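Long-range contact in BexL (Amycolatopsis orientalis, PDB 4XRW), which probably catalyses the cyclisation and aromatisation of a polyketide chain as a di-domain aromatase/cyclase of the BE-7585A biosynthetic pathway: residues T66-G77 with N81-R93. Residues are numbered along the deposited sequence; the frame is centred on the assembly and turned at random.
Sequences TERIRIWATANG and NWTSRRELDPAAR
Ile71 lays its CG2 methyl over one face of the Trp82 indole, a CH-pi contact 4.1 Å from the centroid of the six-membered ring, while its CD1 reaches NE1 and Ala73 CB meets CH2 obliquely. The Trp82 side chain leaves between the backbone N and the carbonyl carbon (chi1 69°), which swings the broad ring across toward the facing strand. On the other side of the sheet, Asn81 CB sits over the five-membered ring of Trp72, 3.7 Å from its centroid, and Arg70 CG packs on the same face. Asn81 suits this place because its CB covers the indole while OD1 accepts from Arg70 NH1 at 3.0 Å, in the guanidinium plane, with the amide turned 87° to it. Thr83 CG2 covers one face of that guanidinium.

Farther along, Arg86 grips the buried Glu67 side-on: NE and NH2 both donate to OE2, at 3.2 and 3.0 Å, from its anti and syn sides, both tilted out of the carboxylate plane toward the same face. The carboxylate and guanidinium planes are 27° apart. This salt bridge pairs two buried charges; His59 binds Glu67 OE1, Arg86 NH1 also donates to the carbonyl O of Val41, and NH2 to that of Ala42.

Paired backbone bonds join Glu67 with Arg86, Ile69 with Ser84 and Ile71 with Trp82, the last including Ile71 N to Trp82 O at 2.9 Å. They make an antiparallel hairpin in the seven-stranded sheet of this helix-grip domain, flanked by strands 54-59 and 94-99, with Leu88 against helix 34-42 and Trp72 edge-to-face with Phe241.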
loop_
_atom_site.group_PDB
_atom_site.type_symbol
_atom_site.label_atom_id
_atom_site.label_comp_id
_atom_site.label_asym_id
_atom_site.label_seq_id
_atom_site.Cartn_x
_atom_site.Cartn_y
_atom_site.Cartn_z
ATOM N N THR A 66 -13.368 -3.251 19.827
ATOM C CA THR A 66 -12.354 -2.201 19.736
ATOM C C THR A 66 -10.981 -2.756 19.342
ATOM O O THR A 66 -10.648 -3.897 19.653
ATOM C CB THR A 66 -12.211 -1.434 21.063
ATOM O OG1 THR A 66 -11.444 -0.238 20.848
ATOM C CG2 THR A 66 -11.531 -2.293 22.135
ATOM N N GLU A 67 -10.174 -1.929 18.682
ATOM C CA GLU A 67 -8.858 -2.356 18.235
ATOM C C GLU A 67 -7.924 -1.161 18.098
ATOM O O GLU A 67 -8.385 -0.036 18.002
ATOM C CB GLU A 67 -8.977 -3.076 16.912
ATOM C CG GLU A 67 -9.384 -2.169 15.772
ATOM C CD GLU A 67 -9.527 -2.911 14.464
ATOM O OE1 GLU A 67 -9.802 -4.134 14.493
ATOM O OE2 GLU A 67 -9.359 -2.259 13.412
ATOM N N ARG A 68 -6.624 -1.408 18.109
ATOM C CA ARG A 68 -5.646 -0.378 17.782
ATOM C C ARG A 68 -4.794 -0.867 16.629
ATOM O O ARG A 68 -4.358 -2.023 16.607
ATOM C CB ARG A 68 -4.768 -0.044 18.974
ATOM C CG ARG A 68 -5.554 0.496 20.134
ATOM C CD ARG A 68 -4.655 0.603 21.375
ATOM N NE ARG A 68 -3.571 1.556 21.160
ATOM C CZ ARG A 68 -2.306 1.380 21.539
ATOM N NH1 ARG A 68 -1.926 0.283 22.185
ATOM N NH2 ARG A 68 -1.411 2.318 21.278
ATOM N N ILE A 69 -4.568 0.020 15.664
ATOM C CA ILE A 69 -3.837 -0.334 14.451
ATOM C C ILE A 69 -2.701 0.658 14.258
ATOM O O ILE A 69 -2.722 1.776 14.794
ATOM C CB ILE A 69 -4.750 -0.364 13.173
ATOM C CG1 ILE A 69 -5.459 1.000 12.973
ATOM C CG2 ILE A 69 -5.713 -1.505 13.265
ATOM C CD1 ILE A 69 -6.209 1.130 11.677
ATOM N N ARG A 70 -1.685 0.180 13.558
ATOM C CA ARG A 70 -0.519 0.952 13.175
ATOM C C ARG A 70 -0.519 1.044 11.663
ATOM O O ARG A 70 -0.581 0.027 10.972
ATOM C CB ARG A 70 0.802 0.322 13.674
ATOM C CG ARG A 70 1.966 1.248 13.419
ATOM C CD ARG A 70 3.294 0.756 13.978
ATOM N NE ARG A 70 3.204 0.497 15.412
ATOM C CZ ARG A 70 3.371 1.414 16.360
ATOM N NH1 ARG A 70 3.649 2.678 16.046
ATOM N NH2 ARG A 70 3.252 1.062 17.636
ATOM N N ILE A 71 -0.491 2.279 11.182
ATOM C CA ILE A 71 -0.625 2.604 9.772
ATOM C C ILE A 71 0.711 3.169 9.301
ATOM O O ILE A 71 1.256 4.089 9.916
ATOM C CB ILE A 71 -1.709 3.638 9.532
ATOM C CG1 ILE A 71 -3.080 3.130 9.994
ATOM C CG2 ILE A 71 -1.774 4.016 8.076
ATOM C CD1 ILE A 71 -3.978 4.248 10.485
ATOM N N TRP A 72 1.244 2.595 8.226
ATOM C CA TRP A 72 2.384 3.174 7.530
ATOM C C TRP A 72 1.887 3.779 6.197
ATOM O O TRP A 72 1.197 3.114 5.400
ATOM C CB TRP A 72 3.482 2.121 7.251
ATOM C CG TRP A 72 4.214 1.576 8.413
ATOM C CD1 TRP A 72 5.465 1.948 8.889
ATOM C CD2 TRP A 72 3.773 0.537 9.252
ATOM N NE1 TRP A 72 5.795 1.193 9.962
ATOM C CE2 TRP A 72 4.768 0.327 10.222
ATOM C CE3 TRP A 72 2.635 -0.251 9.279
ATOM C CZ2 TRP A 72 4.651 -0.641 11.191
ATOM C CZ3 TRP A 72 2.519 -1.215 10.262
ATOM C CH2 TRP A 72 3.521 -1.391 11.206
ATOM N N ALA A 73 2.270 5.023 5.933
ATOM C CA ALA A 73 1.840 5.731 4.731
ATOM C C ALA A 73 2.898 6.679 4.189
ATOM O O ALA A 73 3.869 7.044 4.881
ATOM C CB ALA A 73 0.570 6.507 5.008
ATOM N N THR A 74 2.695 7.088 2.948
ATOM C CA THR A 74 3.709 7.873 2.217
ATOM C C THR A 74 3.754 9.334 2.665
ATOM O O THR A 74 4.811 9.981 2.577
ATOM C CB THR A 74 3.463 7.763 0.690
ATOM O OG1 THR A 74 2.128 8.180 0.392
ATOM C CG2 THR A 74 3.572 6.324 0.274
ATOM N N ALA A 75 2.636 9.858 3.180
ATOM C CA ALA A 75 2.597 11.208 3.761
ATOM C C ALA A 75 3.260 12.291 2.882
ATOM O O ALA A 75 4.132 13.050 3.323
ATOM C CB ALA A 75 3.240 11.185 5.147
ATOM N N ASN A 76 2.874 12.331 1.620
ATOM C CA ASN A 76 3.323 13.394 0.732
ATOM C C ASN A 76 4.853 13.563 0.644
ATOM O O ASN A 76 5.344 14.697 0.623
ATOM C CB ASN A 76 2.684 14.717 1.174
ATOM C CG ASN A 76 1.163 14.666 1.138
ATOM O OD1 ASN A 76 0.562 13.963 0.314
ATOM N ND2 ASN A 76 0.534 15.409 2.030
ATOM N N GLY A 77 5.594 12.450 0.599
ATOM C CA GLY A 77 7.032 12.486 0.383
ATOM C C GLY A 77 7.869 12.225 1.615
ATOM O O GLY A 77 9.106 12.107 1.527
ATOM N N ASN A 81 4.712 6.432 10.271
ATOM C CA ASN A 81 3.669 5.595 10.849
ATOM C C ASN A 81 3.021 6.289 12.039
ATOM O O ASN A 81 3.609 7.179 12.664
ATOM C CB ASN A 81 4.188 4.202 11.221
ATOM C CG ASN A 81 4.943 4.150 12.517
ATOM O OD1 ASN A 81 4.355 4.243 13.593
ATOM N ND2 ASN A 81 6.239 3.923 12.432
ATOM N N TRP A 82 1.782 5.889 12.302
ATOM C CA TRP A 82 1.030 6.372 13.471
ATOM C C TRP A 82 0.027 5.297 13.881
ATOM O O TRP A 82 -0.176 4.312 13.174
ATOM C CB TRP A 82 0.332 7.695 13.175
ATOM C CG TRP A 82 -0.800 7.624 12.216
ATOM C CD1 TRP A 82 -2.123 7.469 12.509
ATOM C CD2 TRP A 82 -0.710 7.730 10.794
ATOM N NE1 TRP A 82 -2.869 7.477 11.350
ATOM C CE2 TRP A 82 -2.018 7.631 10.283
ATOM C CE3 TRP A 82 0.357 7.896 9.905
ATOM C CZ2 TRP A 82 -2.293 7.685 8.924
ATOM C CZ3 TRP A 82 0.081 7.954 8.543
ATOM C CH2 TRP A 82 -1.234 7.860 8.069
ATOM N N THR A 83 -0.559 5.461 15.057
ATOM C CA THR A 83 -1.545 4.507 15.534
ATOM C C THR A 83 -2.901 5.191 15.655
ATOM O O THR A 83 -3.013 6.428 15.793
ATOM C CB THR A 83 -1.128 3.890 16.883
ATOM O OG1 THR A 83 -0.859 4.941 17.814
ATOM C CG2 THR A 83 0.128 3.058 16.723
ATOM N N SER A 84 -3.910 4.359 15.531
ATOM C CA SER A 84 -5.303 4.741 15.531
ATOM C C SER A 84 -6.074 3.695 16.330
ATOM O O SER A 84 -5.818 2.477 16.232
ATOM C CB SER A 84 -5.827 4.834 14.084
ATOM O OG SER A 84 -7.175 5.310 14.032
ATOM N N ARG A 85 -7.034 4.169 17.104
ATOM C CA ARG A 85 -7.970 3.310 17.800
ATOM C C ARG A 85 -9.297 3.343 17.098
ATOM O O ARG A 85 -9.797 4.425 16.798
ATOM C CB ARG A 85 -8.138 3.750 19.251
ATOM C CG ARG A 85 -9.081 2.878 20.043
ATOM C CD ARG A 85 -9.121 3.311 21.487
ATOM N NE ARG A 85 -9.841 2.345 22.299
ATOM C CZ ARG A 85 -9.259 1.442 23.088
ATOM N NH1 ARG A 85 -7.932 1.381 23.209
ATOM N NH2 ARG A 85 -10.014 0.599 23.777
ATOM N N ARG A 86 -9.853 2.170 16.821
ATOM C CA ARG A 86 -11.122 2.090 16.087
ATOM C C ARG A 86 -12.142 1.231 16.820
ATOM O O ARG A 86 -11.797 0.311 17.561
ATOM C CB ARG A 86 -10.937 1.536 14.670
ATOM C CG ARG A 86 -9.775 2.169 13.890
ATOM C CD ARG A 86 -9.934 1.943 12.381
ATOM N NE ARG A 86 -10.010 0.539 12.060
ATOM C CZ ARG A 86 -10.436 0.038 10.902
ATOM N NH1 ARG A 86 -10.872 0.826 9.915
ATOM N NH2 ARG A 86 -10.442 -1.263 10.762
ATOM N N GLU A 87 -13.395 1.595 16.606
ATOM C CA GLU A 87 -14.533 0.805 17.031
ATOM C C GLU A 87 -15.388 0.499 15.824
ATOM O O GLU A 87 -15.866 1.429 15.141
ATOM C CB GLU A 87 -15.363 1.548 18.078
ATOM C CG GLU A 87 -14.645 1.703 19.405
ATOM C CD GLU A 87 -13.838 2.999 19.498
ATOM O OE1 GLU A 87 -14.280 4.044 18.949
ATOM O OE2 GLU A 87 -12.764 2.972 20.142
ATOM N N LEU A 88 -15.633 -0.789 15.602
ATOM C CA LEU A 88 -16.326 -1.248 14.392
ATOM C C LEU A 88 -17.781 -1.656 14.704
ATOM O O LEU A 88 -18.018 -2.367 15.662
ATOM C CB LEU A 88 -15.588 -2.421 13.778
ATOM C CG LEU A 88 -14.367 -2.102 12.883
ATOM C CD1 LEU A 88 -13.292 -1.372 13.644
ATOM C CD2 LEU A 88 -13.799 -3.376 12.288
ATOM N N ASP A 89 -18.735 -1.214 13.894
ATOM C CA ASP A 89 -20.149 -1.597 14.075
ATOM C C ASP A 89 -20.691 -2.089 12.730
ATOM O O ASP A 89 -21.241 -1.318 11.958
ATOM C CB ASP A 89 -20.968 -0.411 14.612
ATOM C CG ASP A 89 -22.418 -0.789 14.952
ATOM O OD1 ASP A 89 -22.906 -1.864 14.509
ATOM O OD2 ASP A 89 -23.056 0.021 15.648
ATOM N N PRO A 90 -20.518 -3.379 12.435
ATOM C CA PRO A 90 -20.887 -3.896 11.115
ATOM C C PRO A 90 -22.384 -3.845 10.789
ATOM O O PRO A 90 -22.726 -3.712 9.613
ATOM C CB PRO A 90 -20.396 -5.344 11.162
ATOM C CG PRO A 90 -20.189 -5.642 12.607
ATOM C CD PRO A 90 -19.768 -4.373 13.219
ATOM N N ALA A 91 -23.237 -3.933 11.802
ATOM C CA ALA A 91 -24.682 -3.897 11.574
ATOM C C ALA A 91 -25.092 -2.520 11.076
ATOM O O ALA A 91 -25.940 -2.397 10.188
ATOM C CB ALA A 91 -25.433 -4.249 12.844
ATOM N N ALA A 92 -24.492 -1.481 11.661
ATOM C CA ALA A 92 -24.760 -0.109 11.272
ATOM C C ALA A 92 -23.844 0.368 10.120
ATOM O O ALA A 92 -24.009 1.479 9.594
ATOM C CB ALA A 92 -24.596 0.780 12.453
ATOM N N ARG A 93 -22.898 -0.485 9.735
ATOM C CA ARG A 93 -21.867 -0.138 8.760
ATOM C C ARG A 93 -21.212 1.183 9.183
ATOM O O ARG A 93 -21.137 2.128 8.401
ATOM C CB ARG A 93 -22.446 -0.047 7.339
ATOM C CG ARG A 93 -23.156 -1.339 6.868
ATOM C CD ARG A 93 -23.594 -1.243 5.421
ATOM N NE ARG A 93 -24.588 -2.252 5.062
ATOM C CZ ARG A 93 -25.898 -2.127 5.263
ATOM N NH1 ARG A 93 -26.399 -1.038 5.835
ATOM N NH2 ARG A 93 -26.717 -3.099 4.891
#